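Probable endonuclease 4 (Thermotoga maritima, PDB 4HNO) probably cleaves phosphodiester bonds at apurinic or apyrimidinic sites in DNA during base excision repair, using a cluster of metal ions. Local coordinates at residues A[106-118]-A[142-156]. Sequence-based numbering, arbitrary orientation.
Sequences IRYLNIHPGSHLG and VVILLENVSQKGGNI. With ZN (zinc ion), chain B; MN (manganese (II) ion), chain E.
Strands 108-111 and 143-147 run parallel, their axes 4.5 Å apart and inclined by 28°, and five backbone hydrogen bonds join them from Arg107 O to Glu147 N. Glu147 leaves the end of its strand fully extended, CG anti to the backbone N (chi1 -176°), and its carboxylate bridges two metals: OE2 binds zinc at 2.0 Å, OE1 manganese at 2.1 Å. His112 reaches the same zinc through NE2, its ring nearly perpendicular to the carboxylate (88°); water 4 links both ions, His72 completes the zinc site, and Asp181, His218 and Glu263 are the other protein ligands of the manganese site, which is also modelled with zinc. Asn110 ND2 donates to Glu147 OE2 (2.9 Å) on the anti side, a second-shell grip on an oxygen already held by zinc, while Asn110 OD1 is anchored by Thr179. Val149 CG1 lies over one face of the His112 imidazole, a CH-pi contact. This is a beta-alpha-beta unit of the TIM barrel, strand 108-115, helix 121-136 and strand 143-147, with metal ligands at the C-terminal ends of the barrel strands. On the barrel's interior side Tyr108 CD2 touches Leu145 CD2 at 3.8 Å; on the outer side Ile111 CG1 lies against Leu146 CD2, and helix 160-169 covers Leu146 and Pro113. Beyond the C-terminal ends of the two strands the segments meet again, antiparallel: Ile156 N donates to Gly114 O and His116 N to Gly154 O. The His116 ring lays a face over Gly154, whose CA sits 3.9 Å from the ring centroid. Water 3 joins His116 NE2 to Asn155 O.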
loop_
_atom_site.group_PDB
_atom_site.type_symbol
_atom_site.label_atom_id
_atom_site.label_comp_id
_atom_site.label_asym_id
_atom_site.label_seq_id
_atom_site.Cartn_x
_atom_site.Cartn_y
_atom_site.Cartn_z
ATOM N N ILE A 106 4.140 -10.875 -9.363
ATOM C CA ILE A 106 3.697 -10.110 -8.203
ATOM C C ILE A 106 2.228 -10.436 -7.926
ATOM O O ILE A 106 1.388 -10.469 -8.828
ATOM C CB ILE A 106 3.921 -8.601 -8.451
ATOM C CG1 ILE A 106 5.408 -8.260 -8.539
ATOM C CG2 ILE A 106 3.218 -7.755 -7.416
ATOM C CD1 ILE A 106 6.119 -8.241 -7.229
ATOM N N ARG A 107 1.948 -10.636 -6.648
ATOM C CA ARG A 107 0.680 -11.164 -6.206
ATOM C C ARG A 107 -0.352 -10.097 -5.808
ATOM O O ARG A 107 -1.527 -10.401 -5.671
ATOM C CB ARG A 107 0.947 -12.094 -5.024
ATOM C CG ARG A 107 1.755 -13.304 -5.425
ATOM C CD ARG A 107 2.047 -14.210 -4.251
ATOM N NE ARG A 107 2.852 -15.342 -4.713
ATOM C CZ ARG A 107 3.375 -16.260 -3.918
ATOM N NH1 ARG A 107 3.195 -16.188 -2.609
ATOM N NH2 ARG A 107 4.102 -17.242 -4.427
ATOM N N TYR A 108 0.123 -8.877 -5.605
ATOM C CA TYR A 108 -0.672 -7.816 -4.974
ATOM C C TYR A 108 -0.478 -6.506 -5.729
ATOM O O TYR A 108 0.649 -6.103 -6.010
ATOM C CB TYR A 108 -0.205 -7.585 -3.546
ATOM C CG TYR A 108 -0.404 -8.755 -2.646
ATOM C CD1 TYR A 108 0.652 -9.463 -2.126
ATOM C CD2 TYR A 108 -1.688 -9.141 -2.319
ATOM C CE1 TYR A 108 0.430 -10.561 -1.301
ATOM C CE2 TYR A 108 -1.921 -10.226 -1.512
ATOM C CZ TYR A 108 -0.864 -10.936 -1.001
ATOM O OH TYR A 108 -1.147 -12.022 -0.197
ATOM N N LEU A 109 -1.595 -5.820 -5.953
ATOM C CA LEU A 109 -1.612 -4.506 -6.589
ATOM C C LEU A 109 -2.414 -3.577 -5.691
ATOM O O LEU A 109 -3.624 -3.755 -5.519
ATOM C CB LEU A 109 -2.251 -4.595 -7.982
ATOM C CG LEU A 109 -2.366 -3.270 -8.737
ATOM C CD1 LEU A 109 -1.020 -2.612 -8.972
ATOM C CD2 LEU A 109 -3.064 -3.506 -10.055
ATOM N N ASN A 110 -1.732 -2.605 -5.113
ATOM C CA ASN A 110 -2.295 -1.687 -4.130
ATOM C C ASN A 110 -2.802 -0.425 -4.802
ATOM O O ASN A 110 -2.038 0.245 -5.506
ATOM C CB ASN A 110 -1.190 -1.349 -3.132
ATOM C CG ASN A 110 -1.629 -0.351 -2.089
ATOM O OD1 ASN A 110 -2.088 -0.723 -1.022
ATOM N ND2 ASN A 110 -1.494 0.910 -2.402
ATOM N N ILE A 111 -4.059 -0.072 -4.537
ATOM C CA ILE A 111 -4.670 1.116 -5.106
ATOM C C ILE A 111 -5.243 2.010 -4.007
ATOM O O ILE A 111 -5.692 1.559 -2.976
ATOM C CB ILE A 111 -5.808 0.744 -6.117
ATOM C CG1 ILE A 111 -7.076 0.220 -5.423
ATOM C CG2 ILE A 111 -5.348 -0.247 -7.161
ATOM C CD1 ILE A 111 -8.313 0.203 -6.329
ATOM N N HIS A 112 -5.279 3.295 -4.296
ATOM C CA HIS A 112 -6.136 4.221 -3.564
ATOM C C HIS A 112 -7.534 4.110 -4.197
ATOM O O HIS A 112 -7.657 4.136 -5.418
ATOM C CB HIS A 112 -5.634 5.646 -3.696
ATOM C CG HIS A 112 -4.273 5.848 -3.117
ATOM N ND1 HIS A 112 -3.722 7.080 -2.904
ATOM C CD2 HIS A 112 -3.374 4.962 -2.642
ATOM C CE1 HIS A 112 -2.514 6.938 -2.381
ATOM N NE2 HIS A 112 -2.253 5.655 -2.256
ATOM N N PRO A 113 -8.577 3.981 -3.406
ATOM C CA PRO A 113 -9.906 3.755 -3.982
ATOM C C PRO A 113 -10.327 4.750 -5.045
ATOM O O PRO A 113 -10.888 4.339 -6.069
ATOM C CB PRO A 113 -10.816 3.802 -2.749
ATOM C CG PRO A 113 -9.936 3.268 -1.645
ATOM C CD PRO A 113 -8.590 3.875 -1.927
ATOM N N GLY A 114 -10.097 6.025 -4.805
ATOM C CA GLY A 114 -10.456 7.044 -5.760
ATOM C C GLY A 114 -11.023 8.282 -5.087
ATOM O O GLY A 114 -11.194 8.347 -3.868
ATOM N N SER A 115 -11.307 9.275 -5.923
ATOM C CA SER A 115 -11.958 10.504 -5.487
ATOM C C SER A 115 -13.190 10.755 -6.344
ATOM O O SER A 115 -13.115 10.717 -7.573
ATOM C CB SER A 115 -11.044 11.691 -5.607
ATOM O OG SER A 115 -11.824 12.885 -5.448
ATOM N N HIS A 116 -14.321 11.052 -5.688
ATOM C CA HIS A 116 -15.557 11.364 -6.386
ATOM C C HIS A 116 -15.677 12.810 -6.802
ATOM O O HIS A 116 -16.663 13.216 -7.421
ATOM C CB HIS A 116 -16.772 10.960 -5.564
ATOM C CG HIS A 116 -16.798 11.556 -4.201
ATOM N ND1 HIS A 116 -16.985 12.897 -3.977
ATOM C CD2 HIS A 116 -16.618 10.980 -2.993
ATOM C CE1 HIS A 116 -16.929 13.114 -2.674
ATOM N NE2 HIS A 116 -16.700 11.969 -2.057
ATOM N N LEU A 117 -14.674 13.611 -6.457
ATOM C CA LEU A 117 -14.629 15.033 -6.838
ATOM C C LEU A 117 -15.873 15.844 -6.412
ATOM O O LEU A 117 -16.261 16.827 -7.062
ATOM C CB LEU A 117 -14.384 15.174 -8.345
ATOM C CG LEU A 117 -12.946 14.892 -8.805
ATOM C CD1 LEU A 117 -12.622 13.408 -8.724
ATOM C CD2 LEU A 117 -12.681 15.407 -10.218
ATOM N N GLY A 118 -16.472 15.438 -5.297
ATOM C CA GLY A 118 -17.629 16.118 -4.731
ATOM C C GLY A 118 -18.986 15.702 -5.286
ATOM O O GLY A 118 -19.959 16.424 -5.139
ATOM N N VAL A 142 -4.127 -12.075 -9.308
ATOM C CA VAL A 142 -3.670 -10.917 -8.576
ATOM C C VAL A 142 -4.777 -10.444 -7.642
ATOM O O VAL A 142 -5.949 -10.394 -8.026
ATOM C CB VAL A 142 -3.246 -9.796 -9.556
ATOM C CG1 VAL A 142 -2.877 -8.519 -8.818
ATOM C CG2 VAL A 142 -2.087 -10.252 -10.420
ATOM N N VAL A 143 -4.377 -10.087 -6.431
ATOM C CA VAL A 143 -5.249 -9.519 -5.418
ATOM C C VAL A 143 -5.040 -8.016 -5.387
ATOM O O VAL A 143 -3.905 -7.549 -5.333
ATOM C CB VAL A 143 -4.908 -10.150 -4.049
ATOM C CG1 VAL A 143 -5.628 -9.448 -2.901
ATOM C CG2 VAL A 143 -5.241 -11.648 -4.062
ATOM N N ILE A 144 -6.144 -7.274 -5.439
ATOM C CA ILE A 144 -6.103 -5.828 -5.315
ATOM C C ILE A 144 -6.193 -5.458 -3.845
ATOM O O ILE A 144 -7.075 -5.941 -3.124
ATOM C CB ILE A 144 -7.212 -5.182 -6.141
ATOM C CG1 ILE A 144 -6.890 -5.423 -7.629
ATOM C CG2 ILE A 144 -7.322 -3.696 -5.829
ATOM C CD1 ILE A 144 -7.909 -4.961 -8.620
ATOM N N LEU A 145 -5.274 -4.609 -3.402
ATOM C CA LEU A 145 -5.285 -4.088 -2.036
ATOM C C LEU A 145 -5.868 -2.681 -2.075
ATOM O O LEU A 145 -5.417 -1.844 -2.851
ATOM C CB LEU A 145 -3.881 -4.045 -1.445
ATOM C CG LEU A 145 -3.140 -5.377 -1.469
ATOM C CD1 LEU A 145 -1.751 -5.230 -0.864
ATOM C CD2 LEU A 145 -3.930 -6.451 -0.747
ATOM N N LEU A 146 -6.857 -2.434 -1.221
ATOM C CA LEU A 146 -7.387 -1.097 -1.027
ATOM C C LEU A 146 -6.626 -0.459 0.123
ATOM O O LEU A 146 -6.593 -1.012 1.226
ATOM C CB LEU A 146 -8.864 -1.131 -0.681
ATOM C CG LEU A 146 -9.765 -1.872 -1.643
ATOM C CD1 LEU A 146 -11.194 -1.871 -1.127
ATOM C CD2 LEU A 146 -9.688 -1.292 -3.044
ATOM N N GLU A 147 -6.029 0.697 -0.138
ATOM C CA GLU A 147 -5.270 1.444 0.851
ATOM C C GLU A 147 -6.120 2.568 1.419
ATOM O O GLU A 147 -6.788 3.282 0.682
ATOM C CB GLU A 147 -4.030 2.015 0.184
ATOM C CG GLU A 147 -3.111 2.728 1.146
ATOM C CD GLU A 147 -2.004 3.500 0.498
ATOM O OE1 GLU A 147 -1.433 4.381 1.179
ATOM O OE2 GLU A 147 -1.665 3.210 -0.673
ATOM N N ASN A 148 -6.064 2.750 2.737
ATOM C CA ASN A 148 -6.684 3.943 3.305
ATOM C C ASN A 148 -5.900 5.193 2.926
ATOM O O ASN A 148 -4.675 5.153 2.738
ATOM C CB ASN A 148 -6.833 3.842 4.818
ATOM C CG ASN A 148 -5.499 3.779 5.517
ATOM O OD1 ASN A 148 -4.719 2.872 5.247
ATOM N ND2 ASN A 148 -5.232 4.709 6.430
ATOM N N VAL A 149 -6.624 6.306 2.827
ATOM C CA VAL A 149 -6.114 7.560 2.322
ATOM C C VAL A 149 -6.476 8.680 3.300
ATOM O O VAL A 149 -7.152 8.480 4.303
ATOM C CB VAL A 149 -6.633 7.848 0.900
ATOM C CG1 VAL A 149 -6.089 6.804 -0.070
ATOM C CG2 VAL A 149 -8.147 7.915 0.863
ATOM N N SER A 150 -6.024 9.878 2.978
ATOM C CA SER A 150 -6.350 11.050 3.777
ATOM C C SER A 150 -7.640 11.699 3.275
ATOM O O SER A 150 -8.058 11.508 2.126
ATOM C CB SER A 150 -5.193 12.033 3.735
ATOM O OG SER A 150 -4.003 11.400 4.140
ATOM N N GLN A 151 -8.269 12.472 4.146
ATOM C CA GLN A 151 -9.556 13.101 3.860
ATOM C C GLN A 151 -9.316 14.431 3.151
ATOM O O GLN A 151 -9.362 15.498 3.764
ATOM C CB GLN A 151 -10.349 13.298 5.143
ATOM C CG GLN A 151 -11.752 13.726 4.899
ATOM C CD GLN A 151 -12.501 14.072 6.151
ATOM O OE1 GLN A 151 -11.932 14.178 7.229
ATOM N NE2 GLN A 151 -13.795 14.277 6.011
ATOM N N LYS A 152 -9.041 14.342 1.865
ATOM C CA LYS A 152 -8.726 15.489 1.032
ATOM C C LYS A 152 -9.565 15.362 -0.214
ATOM O O LYS A 152 -9.703 14.280 -0.780
ATOM C CB LYS A 152 -7.248 15.511 0.657
ATOM C CG LYS A 152 -6.313 15.520 1.847
ATOM C CD LYS A 152 -4.884 15.301 1.418
ATOM C CE LYS A 152 -4.337 16.508 0.682
ATOM N NZ LYS A 152 -2.934 16.304 0.226
ATOM N N GLY A 153 -10.143 16.504 -0.570
ATOM C CA GLY A 153 -11.143 16.620 -1.600
ATOM C C GLY A 153 -12.205 15.569 -1.470
ATOM O O GLY A 153 -12.825 15.349 -0.433
ATOM N N GLY A 154 -12.398 14.899 -2.577
ATOM C CA GLY A 154 -13.404 13.905 -2.659
ATOM C C GLY A 154 -12.843 12.525 -2.437
ATOM O O GLY A 154 -13.488 11.583 -2.855
ATOM N N ASN A 155 -11.706 12.368 -1.747
ATOM C CA ASN A 155 -11.171 11.033 -1.526
ATOM C C ASN A 155 -12.170 10.149 -0.802
ATOM O O ASN A 155 -12.841 10.560 0.156
ATOM C CB ASN A 155 -9.923 11.075 -0.670
ATOM C CG ASN A 155 -8.698 11.470 -1.422
ATOM O OD1 ASN A 155 -8.724 11.678 -2.638
ATOM N ND2 ASN A 155 -7.593 11.574 -0.694
ATOM N N ILE A 156 -12.201 8.904 -1.260
ATOM C CA ILE A 156 -12.882 7.798 -0.601
ATOM C C ILE A 156 -11.821 6.889 -0.011
ATOM O O ILE A 156 -10.838 6.566 -0.675
ATOM C CB ILE A 156 -13.761 7.040 -1.604
ATOM C CG1 ILE A 156 -14.852 7.959 -2.144
ATOM C CG2 ILE A 156 -14.339 5.787 -0.978
ATOM C CD1 ILE A 156 -15.606 7.386 -3.339
HETATM ZN ZN ZN B . -0.651 4.620 -1.705
HETATM MN MN MN E . 0.693 4.669 1.295
HETATM O O HOH W 1 -8.693 7.077 -2.541
HETATM O O HOH W 2 -10.601 14.955 -4.515
HETATM O O HOH W 3 -15.827 10.418 0.199
HETATM O O HOH W 4 0.686 5.344 -0.535
#